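Local coordinates for aspergillopepsin II heavy chain (Aspergillus niger var. macrosporus, PDB 1Y43), which is the heavy chain of an acid endopeptidase of the glutamic peptidase G1 family, which probably cleaves proteins as a complex with its light chain, at residues E3-G15 and L118-T130. Numbering follows the deposited sequence.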
ATOM      1  N   GLU B   3     -13.033  -6.941 -20.008  1.00 21.96           N
ATOM      2  CA  GLU B   3     -12.827  -7.131 -18.538  1.00 21.15           C
ATOM      3  C   GLU B   3     -11.748  -6.172 -18.036  1.00 17.39           C
ATOM      4  O   GLU B   3     -10.801  -5.877 -18.755  1.00 18.42           O
ATOM      5  CB  GLU B   3     -12.422  -8.579 -18.255  1.00 24.87           C
ATOM      6  CG  GLU B   3     -12.394  -8.948 -16.783  1.00 28.06           C
ATOM      7  CD  GLU B   3     -12.183 -10.435 -16.573  1.00 31.48           C
ATOM      8  OE1 GLU B   3     -12.760 -11.248 -17.336  1.00 31.84           O
ATOM      9  OE2 GLU B   3     -11.442 -10.801 -15.638  1.00 33.41           O
ATOM     10  N   GLU B   4     -11.902  -5.676 -16.816  1.00 13.62           N
ATOM     11  CA  GLU B   4     -10.924  -4.751 -16.255  1.00  9.98           C
ATOM     12  C   GLU B   4     -10.137  -5.416 -15.139  1.00  8.70           C
ATOM     13  O   GLU B   4     -10.709  -6.085 -14.282  1.00  9.23           O
ATOM     14  CB  GLU B   4     -11.601  -3.492 -15.716  1.00 10.00           C
ATOM     15  CG  GLU B   4     -10.608  -2.455 -15.243  1.00  8.36           C
ATOM     16  CD  GLU B   4     -11.232  -1.108 -14.953  1.00  9.30           C
ATOM     17  OE1 GLU B   4     -12.455  -0.912 -15.169  1.00  8.21           O
ATOM     18  OE2 GLU B   4     -10.477  -0.229 -14.504  1.00  9.78           O
ATOM     19  N   TYR B   5      -8.829  -5.213 -15.154  1.00  6.68           N
ATOM     20  CA  TYR B   5      -7.938  -5.788 -14.161  1.00  6.19           C
ATOM     21  C   TYR B   5      -7.259  -4.668 -13.406  1.00  5.00           C
ATOM     22  O   TYR B   5      -6.803  -3.715 -14.028  1.00  5.65           O
ATOM     23  CB  TYR B   5      -6.854  -6.592 -14.866  1.00  6.43           C
ATOM     24  CG  TYR B   5      -7.393  -7.698 -15.709  1.00  8.24           C
ATOM     25  CD1 TYR B   5      -7.831  -7.456 -17.006  1.00  7.80           C
ATOM     26  CD2 TYR B   5      -7.482  -8.986 -15.204  1.00  8.21           C
ATOM     27  CE1 TYR B   5      -8.349  -8.480 -17.783  1.00 10.49           C
ATOM     28  CE2 TYR B   5      -7.997 -10.021 -15.967  1.00 10.13           C
ATOM     29  CZ  TYR B   5      -8.429  -9.762 -17.253  1.00 10.60           C
ATOM     30  OH  TYR B   5      -8.958 -10.799 -17.994  1.00 15.82           O
ATOM     31  N   CYS B   6      -7.147  -4.797 -12.089  1.00  4.75           N
ATOM     32  CA  CYS B   6      -6.490  -3.760 -11.286  1.00  4.97           C
ATOM     33  C   CYS B   6      -5.627  -4.367 -10.191  1.00  5.10           C
ATOM     34  O   CYS B   6      -5.704  -5.563  -9.894  1.00  4.93           O
ATOM     35  CB  CYS B   6      -7.526  -2.869 -10.581  1.00  6.02           C
ATOM     36  SG  CYS B   6      -8.754  -2.008 -11.616  1.00  6.56           S
ATOM     37  N   ALA B   7      -4.850  -3.496  -9.552  1.00  5.13           N
ATOM     38  CA  ALA B   7      -4.004  -3.849  -8.420  1.00  4.80           C
ATOM     39  C   ALA B   7      -3.725  -2.520  -7.717  1.00  5.13           C
ATOM     40  O   ALA B   7      -3.980  -1.462  -8.281  1.00  5.12           O
ATOM     41  CB  ALA B   7      -2.706  -4.494  -8.898  1.00  4.85           C
ATOM     42  N   SER B   8      -3.289  -2.568  -6.469  1.00  5.32           N
ATOM     43  CA  SER B   8      -2.969  -1.346  -5.746  1.00  6.03           C
ATOM     44  C   SER B   8      -1.657  -1.557  -4.978  1.00  6.56           C
ATOM     45  O   SER B   8      -1.293  -2.694  -4.650  1.00  8.20           O
ATOM     46  CB  SER B   8      -4.097  -0.996  -4.768  1.00  7.08           C
ATOM     47  OG  SER B   8      -4.148  -1.939  -3.706  1.00 11.16           O
ATOM     48  N   ALA B   9      -0.954  -0.470  -4.703  1.00  4.48           N
ATOM     49  CA  ALA B   9       0.278  -0.532  -3.929  1.00  3.66           C
ATOM     50  C   ALA B   9       0.118   0.569  -2.894  1.00  3.42           C
ATOM     51  O   ALA B   9      -0.243   1.704  -3.234  1.00  3.73           O
ATOM     52  CB  ALA B   9       1.489  -0.249  -4.805  1.00  4.95           C
ATOM     53  N   TRP B  10       0.393   0.249  -1.640  1.00  2.43           N
ATOM     54  CA  TRP B  10       0.250   1.225  -0.575  1.00  3.18           C
ATOM     55  C   TRP B  10       1.129   0.922   0.635  1.00  3.03           C
ATOM     56  O   TRP B  10       1.711  -0.154   0.733  1.00  3.98           O
ATOM     57  CB  TRP B  10      -1.227   1.273  -0.132  1.00  3.07           C
ATOM     58  CG  TRP B  10      -1.835  -0.060   0.203  1.00  3.54           C
ATOM     59  CD1 TRP B  10      -2.493  -0.906  -0.654  1.00  3.86           C
ATOM     60  CD2 TRP B  10      -1.908  -0.671   1.500  1.00  4.67           C
ATOM     61  NE1 TRP B  10      -2.976  -1.989   0.033  1.00  5.66           N
ATOM     62  CE2 TRP B  10      -2.631  -1.872   1.355  1.00  4.91           C
ATOM     63  CE3 TRP B  10      -1.435  -0.312   2.770  1.00  5.45           C
ATOM     64  CZ2 TRP B  10      -2.901  -2.722   2.438  1.00  5.98           C
ATOM     65  CZ3 TRP B  10      -1.705  -1.163   3.849  1.00  6.47           C
ATOM     66  CH2 TRP B  10      -2.431  -2.350   3.671  1.00  5.53           C
ATOM     67  N   VAL B  11       1.278   1.916   1.510  1.00  3.09           N
ATOM     68  CA  VAL B  11       1.986   1.721   2.771  1.00  3.11           C
ATOM     69  C   VAL B  11       0.942   2.031   3.837  1.00  3.56           C
ATOM     70  O   VAL B  11      -0.002   2.820   3.609  1.00  4.05           O
ATOM     71  CB  VAL B  11       3.224   2.650   2.961  1.00  3.97           C
ATOM     72  CG1 VAL B  11       4.271   2.333   1.929  1.00  5.08           C
ATOM     73  CG2 VAL B  11       2.819   4.119   2.941  1.00  3.44           C
ATOM     74  N   GLY B  12       1.078   1.398   4.985  1.00  3.27           N
ATOM     75  CA  GLY B  12       0.108   1.644   6.026  1.00  3.79           C
ATOM     76  C   GLY B  12       0.500   1.159   7.398  1.00  3.20           C
ATOM     77  O   GLY B  12       1.544   0.523   7.585  1.00  3.89           O
ATOM     78  N   ILE B  13      -0.310   1.568   8.367  1.00  3.71           N
ATOM     79  CA  ILE B  13      -0.159   1.182   9.760  1.00  4.13           C
ATOM     80  C   ILE B  13      -1.417   0.379  10.137  1.00  3.95           C
ATOM     81  O   ILE B  13      -2.544   0.800   9.845  1.00  3.92           O
ATOM     82  CB  ILE B  13      -0.056   2.427  10.674  1.00  4.28           C
ATOM     83  CG1 ILE B  13       1.241   3.189  10.352  1.00  5.50           C
ATOM     84  CG2 ILE B  13      -0.098   2.021  12.154  1.00  4.23           C
ATOM     85  CD1 ILE B  13       1.411   4.500  11.119  1.00  6.04           C
ATOM     86  N   ASP B  14      -1.190  -0.794  10.725  1.00  3.93           N
ATOM     87  CA  ASP B  14      -2.236  -1.693  11.199  1.00  4.53           C
ATOM     88  C   ASP B  14      -3.045  -2.418  10.140  1.00  5.44           C
ATOM     89  O   ASP B  14      -2.731  -2.338   8.950  1.00  5.97           O
ATOM     90  CB  ASP B  14      -3.121  -0.978  12.227  1.00  4.05           C
ATOM     91  CG  ASP B  14      -2.344  -0.606  13.488  1.00  4.29           C
ATOM     92  OD1 ASP B  14      -1.411  -1.348  13.846  1.00  5.28           O
ATOM     93  OD2 ASP B  14      -2.659   0.426  14.108  1.00  5.52           O
ATOM     94  N   GLY B  15      -3.991  -3.230  10.587  1.00  5.29           N
ATOM     95  CA  GLY B  15      -4.814  -3.982   9.658  1.00  7.08           C
ATOM     96  C   GLY B  15      -4.527  -5.475   9.595  1.00  7.28           C
ATOM     97  O   GLY B  15      -5.346  -6.222   9.068  1.00  8.79           O
ATOM     98  N   LEU B 118     -13.302  -9.766  -5.166  1.00 15.46           N
ATOM     99  CA  LEU B 118     -12.086  -8.995  -5.391  1.00 13.00           C
ATOM    100  C   LEU B 118     -12.027  -8.651  -6.868  1.00 11.42           C
ATOM    101  O   LEU B 118     -12.549  -9.390  -7.714  1.00 11.78           O
ATOM    102  CB  LEU B 118     -10.842  -9.807  -4.999  1.00 12.91           C
ATOM    103  CG  LEU B 118     -10.791 -10.373  -3.574  1.00 12.73           C
ATOM    104  CD1 LEU B 118      -9.491 -11.115  -3.378  1.00 13.55           C
ATOM    105  CD2 LEU B 118     -10.941  -9.265  -2.539  1.00 13.01           C
ATOM    106  N   VAL B 119     -11.423  -7.512  -7.172  1.00  8.54           N
ATOM    107  CA  VAL B 119     -11.276  -7.077  -8.551  1.00  8.36           C
ATOM    108  C   VAL B 119     -10.342  -8.054  -9.291  1.00  7.48           C
ATOM    109  O   VAL B 119      -9.471  -8.681  -8.681  1.00  6.56           O
ATOM    110  CB  VAL B 119     -10.717  -5.613  -8.609  1.00  7.67           C
ATOM    111  CG1 VAL B 119      -9.273  -5.549  -8.151  1.00  6.74           C
ATOM    112  CG2 VAL B 119     -10.898  -5.013  -9.989  1.00  7.70           C
ATOM    113  N   ALA B 120     -10.587  -8.264 -10.581  1.00  7.75           N
ATOM    114  CA  ALA B 120      -9.731  -9.151 -11.370  1.00  7.86           C
ATOM    115  C   ALA B 120      -8.341  -8.557 -11.203  1.00  7.89           C
ATOM    116  O   ALA B 120      -8.157  -7.340 -11.358  1.00  8.29           O
ATOM    117  CB  ALA B 120     -10.154  -9.143 -12.829  1.00  8.47           C
ATOM    118  N   PHE B 121      -7.388  -9.412 -10.853  1.00  7.63           N
ATOM    119  CA  PHE B 121      -6.020  -8.999 -10.562  1.00  6.66           C
ATOM    120  C   PHE B 121      -5.122  -8.759 -11.779  1.00  6.25           C
ATOM    121  O   PHE B 121      -4.867  -9.662 -12.567  1.00  7.20           O
ATOM    122  CB  PHE B 121      -5.417 -10.044  -9.631  1.00  6.63           C
ATOM    123  CG  PHE B 121      -4.262  -9.551  -8.826  1.00  6.64           C
ATOM    124  CD1 PHE B 121      -4.303  -8.312  -8.182  1.00  6.86           C
ATOM    125  CD2 PHE B 121      -3.142 -10.350  -8.677  1.00  7.76           C
ATOM    126  CE1 PHE B 121      -3.225  -7.885  -7.388  1.00  8.81           C
ATOM    127  CE2 PHE B 121      -2.062  -9.941  -7.895  1.00  7.73           C
ATOM    128  CZ  PHE B 121      -2.101  -8.708  -7.247  1.00  7.85           C
ATOM    129  N   ALA B 122      -4.627  -7.530 -11.904  1.00  5.69           N
ATOM    130  CA  ALA B 122      -3.770  -7.144 -13.021  1.00  5.21           C
ATOM    131  C   ALA B 122      -2.335  -7.686 -12.949  1.00  5.45           C
ATOM    132  O   ALA B 122      -1.787  -7.891 -11.866  1.00  5.22           O
ATOM    133  CB  ALA B 122      -3.729  -5.623 -13.135  1.00  4.76           C
ATOM    134  N   ASP B 123      -1.745  -7.933 -14.118  1.00  5.54           N
ATOM    135  CA  ASP B 123      -0.343  -8.350 -14.188  1.00  6.00           C
ATOM    136  C   ASP B 123       0.414  -7.015 -14.230  1.00  5.84           C
ATOM    137  O   ASP B 123       0.415  -6.313 -15.240  1.00  6.18           O
ATOM    138  CB  ASP B 123      -0.060  -9.151 -15.459  1.00  6.60           C
ATOM    139  CG  ASP B 123       1.397  -9.580 -15.569  1.00  7.90           C
ATOM    140  OD1 ASP B 123       2.259  -9.081 -14.809  1.00  8.29           O
ATOM    141  OD2 ASP B 123       1.688 -10.432 -16.425  1.00 10.05           O
ATOM    142  N   PHE B 124       1.028  -6.660 -13.109  1.00  6.37           N
ATOM    143  CA  PHE B 124       1.776  -5.409 -12.974  1.00  5.89           C
ATOM    144  C   PHE B 124       3.284  -5.596 -13.158  1.00  7.17           C
ATOM    145  O   PHE B 124       4.051  -4.665 -12.909  1.00  7.52           O
ATOM    146  CB  PHE B 124       1.505  -4.798 -11.586  1.00  6.56           C
ATOM    147  CG  PHE B 124       1.686  -5.779 -10.454  1.00  5.25           C
ATOM    148  CD1 PHE B 124       2.942  -6.021  -9.912  1.00  5.51           C
ATOM    149  CD2 PHE B 124       0.603  -6.500  -9.959  1.00  5.84           C
ATOM    150  CE1 PHE B 124       3.115  -6.974  -8.906  1.00  4.78           C
ATOM    151  CE2 PHE B 124       0.773  -7.450  -8.956  1.00  5.76           C
ATOM    152  CZ  PHE B 124       2.026  -7.683  -8.430  1.00  5.29           C
ATOM    153  N   GLY B 125       3.706  -6.802 -13.542  1.00  6.56           N
ATOM    154  CA  GLY B 125       5.119  -7.075 -13.714  1.00  7.78           C
ATOM    155  C   GLY B 125       5.746  -7.232 -12.349  1.00  7.53           C
ATOM    156  O   GLY B 125       5.679  -8.295 -11.741  1.00  8.75           O
ATOM    157  N   SER B 126       6.284  -6.142 -11.827  1.00  8.22           N
ATOM    158  CA  SER B 126       6.911  -6.160 -10.516  1.00  9.88           C
ATOM    159  C   SER B 126       6.802  -4.764  -9.915  1.00  9.51           C
ATOM    160  O   SER B 126       6.691  -3.775 -10.652  1.00 10.46           O
ATOM    161  CB  SER B 126       8.381  -6.561 -10.665  1.00 11.75           C
ATOM    162  OG  SER B 126       8.914  -6.961  -9.436  1.00 18.70           O
ATOM    163  N   VAL B 127       6.717  -4.695  -8.591  1.00  8.05           N
ATOM    164  CA  VAL B 127       6.675  -3.420  -7.879  1.00  7.20           C
ATOM    165  C   VAL B 127       7.740  -3.522  -6.799  1.00  6.30           C
ATOM    166  O   VAL B 127       7.785  -4.503  -6.052  1.00  6.84           O
ATOM    167  CB  VAL B 127       5.302  -3.145  -7.195  1.00  8.00           C
ATOM    168  CG1 VAL B 127       5.407  -1.947  -6.265  1.00  8.24           C
ATOM    169  CG2 VAL B 127       4.224  -2.883  -8.243  1.00  8.57           C
ATOM    170  N   THR B 128       8.638  -2.548  -6.755  1.00  5.83           N
ATOM    171  CA  THR B 128       9.664  -2.536  -5.727  1.00  6.35           C
ATOM    172  C   THR B 128       9.562  -1.256  -4.909  1.00  5.45           C
ATOM    173  O   THR B 128       9.542  -0.154  -5.464  1.00  6.30           O
ATOM    174  CB  THR B 128      11.109  -2.608  -6.304  1.00  7.00           C
ATOM    175  OG1 THR B 128      11.293  -3.840  -7.010  1.00  8.61           O
ATOM    176  CG2 THR B 128      12.136  -2.531  -5.176  1.00  8.40           C
ATOM    177  N   PHE B 129       9.398  -1.418  -3.605  1.00  4.85           N
ATOM    178  CA  PHE B 129       9.368  -0.290  -2.686  1.00  4.72           C
ATOM    179  C   PHE B 129      10.819  -0.113  -2.232  1.00  5.53           C
ATOM    180  O   PHE B 129      11.423  -1.063  -1.725  1.00  6.83           O
ATOM    181  CB  PHE B 129       8.550  -0.620  -1.441  1.00  4.10           C
ATOM    182  CG  PHE B 129       7.067  -0.749  -1.679  1.00  5.42           C
ATOM    183  CD1 PHE B 129       6.495  -1.986  -1.976  1.00  5.88           C
ATOM    184  CD2 PHE B 129       6.236   0.351  -1.519  1.00  6.35           C
ATOM    185  CE1 PHE B 129       5.095  -2.122  -2.098  1.00  6.78           C
ATOM    186  CE2 PHE B 129       4.843   0.220  -1.639  1.00  6.87           C
ATOM    187  CZ  PHE B 129       4.280  -1.011  -1.926  1.00  6.54           C
ATOM    188  N   THR B 130      11.403   1.050  -2.468  1.00  5.42           N
ATOM    189  CA  THR B 130      12.757   1.314  -2.010  1.00  6.22           C
ATOM    190  C   THR B 130      12.618   2.323  -0.883  1.00  6.05           C
ATOM    191  O   THR B 130      11.555   2.926  -0.698  1.00  5.80           O
ATOM    192  CB  THR B 130      13.651   1.898  -3.111  1.00  6.93           C
ATOM    193  OG1 THR B 130      13.067   3.101  -3.630  1.00  8.10           O
ATOM    194  CG2 THR B 130      13.844   0.873  -4.230  1.00  8.18           C
TER
HETATM  195  O   HOH W   1     -13.017  -6.956 -12.364  1.00 26.27           O
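Tyr5 CG lies anti to the carbonyl carbon and beside the backbone N (chi1 -59°), which brings the ring to Ala120, CD2 lying 3.6 Å from Ala120 CB. Phe121 takes the other course, CG anti to its backbone N (chi1 -158°), and although it sets out away from strand 4-13, its CE1 comes back to 3.7 Å from Ala7 CB. Two backbone hydrogen bonds join the segments here: Cys6 N donates to Ala120 O (2.8 Å), and Ala122 N reaches Cys6 O (3.0 Å) from above the carbonyl plane. A water bridges Glu4 O and Ala120 N. Both methyls of Val119 pack on Cys6, whose SG is disulfide-bonded to Cys30. The chain then turns away through an Asx turn, Gly125 N to Asp123 OD1, and enters strand 126-130, whose axis comes within 9.5 Å of that of strand 4-13, the two directions 15° apart. Across this gap apolar side chains meet: Phe124 CD2 approaches Ala7 CB, and Phe129 sets CZ against Ala9 CB (4.1 Å) and Trp10 O, its side chain and Val11's sliding past each other in opposite directions. Residues 118-130 thus pass from a short parallel pairing in one sheet to the facing sheet, phenylalanines filling the interior, as in the beta-sandwich of G1 peptidases.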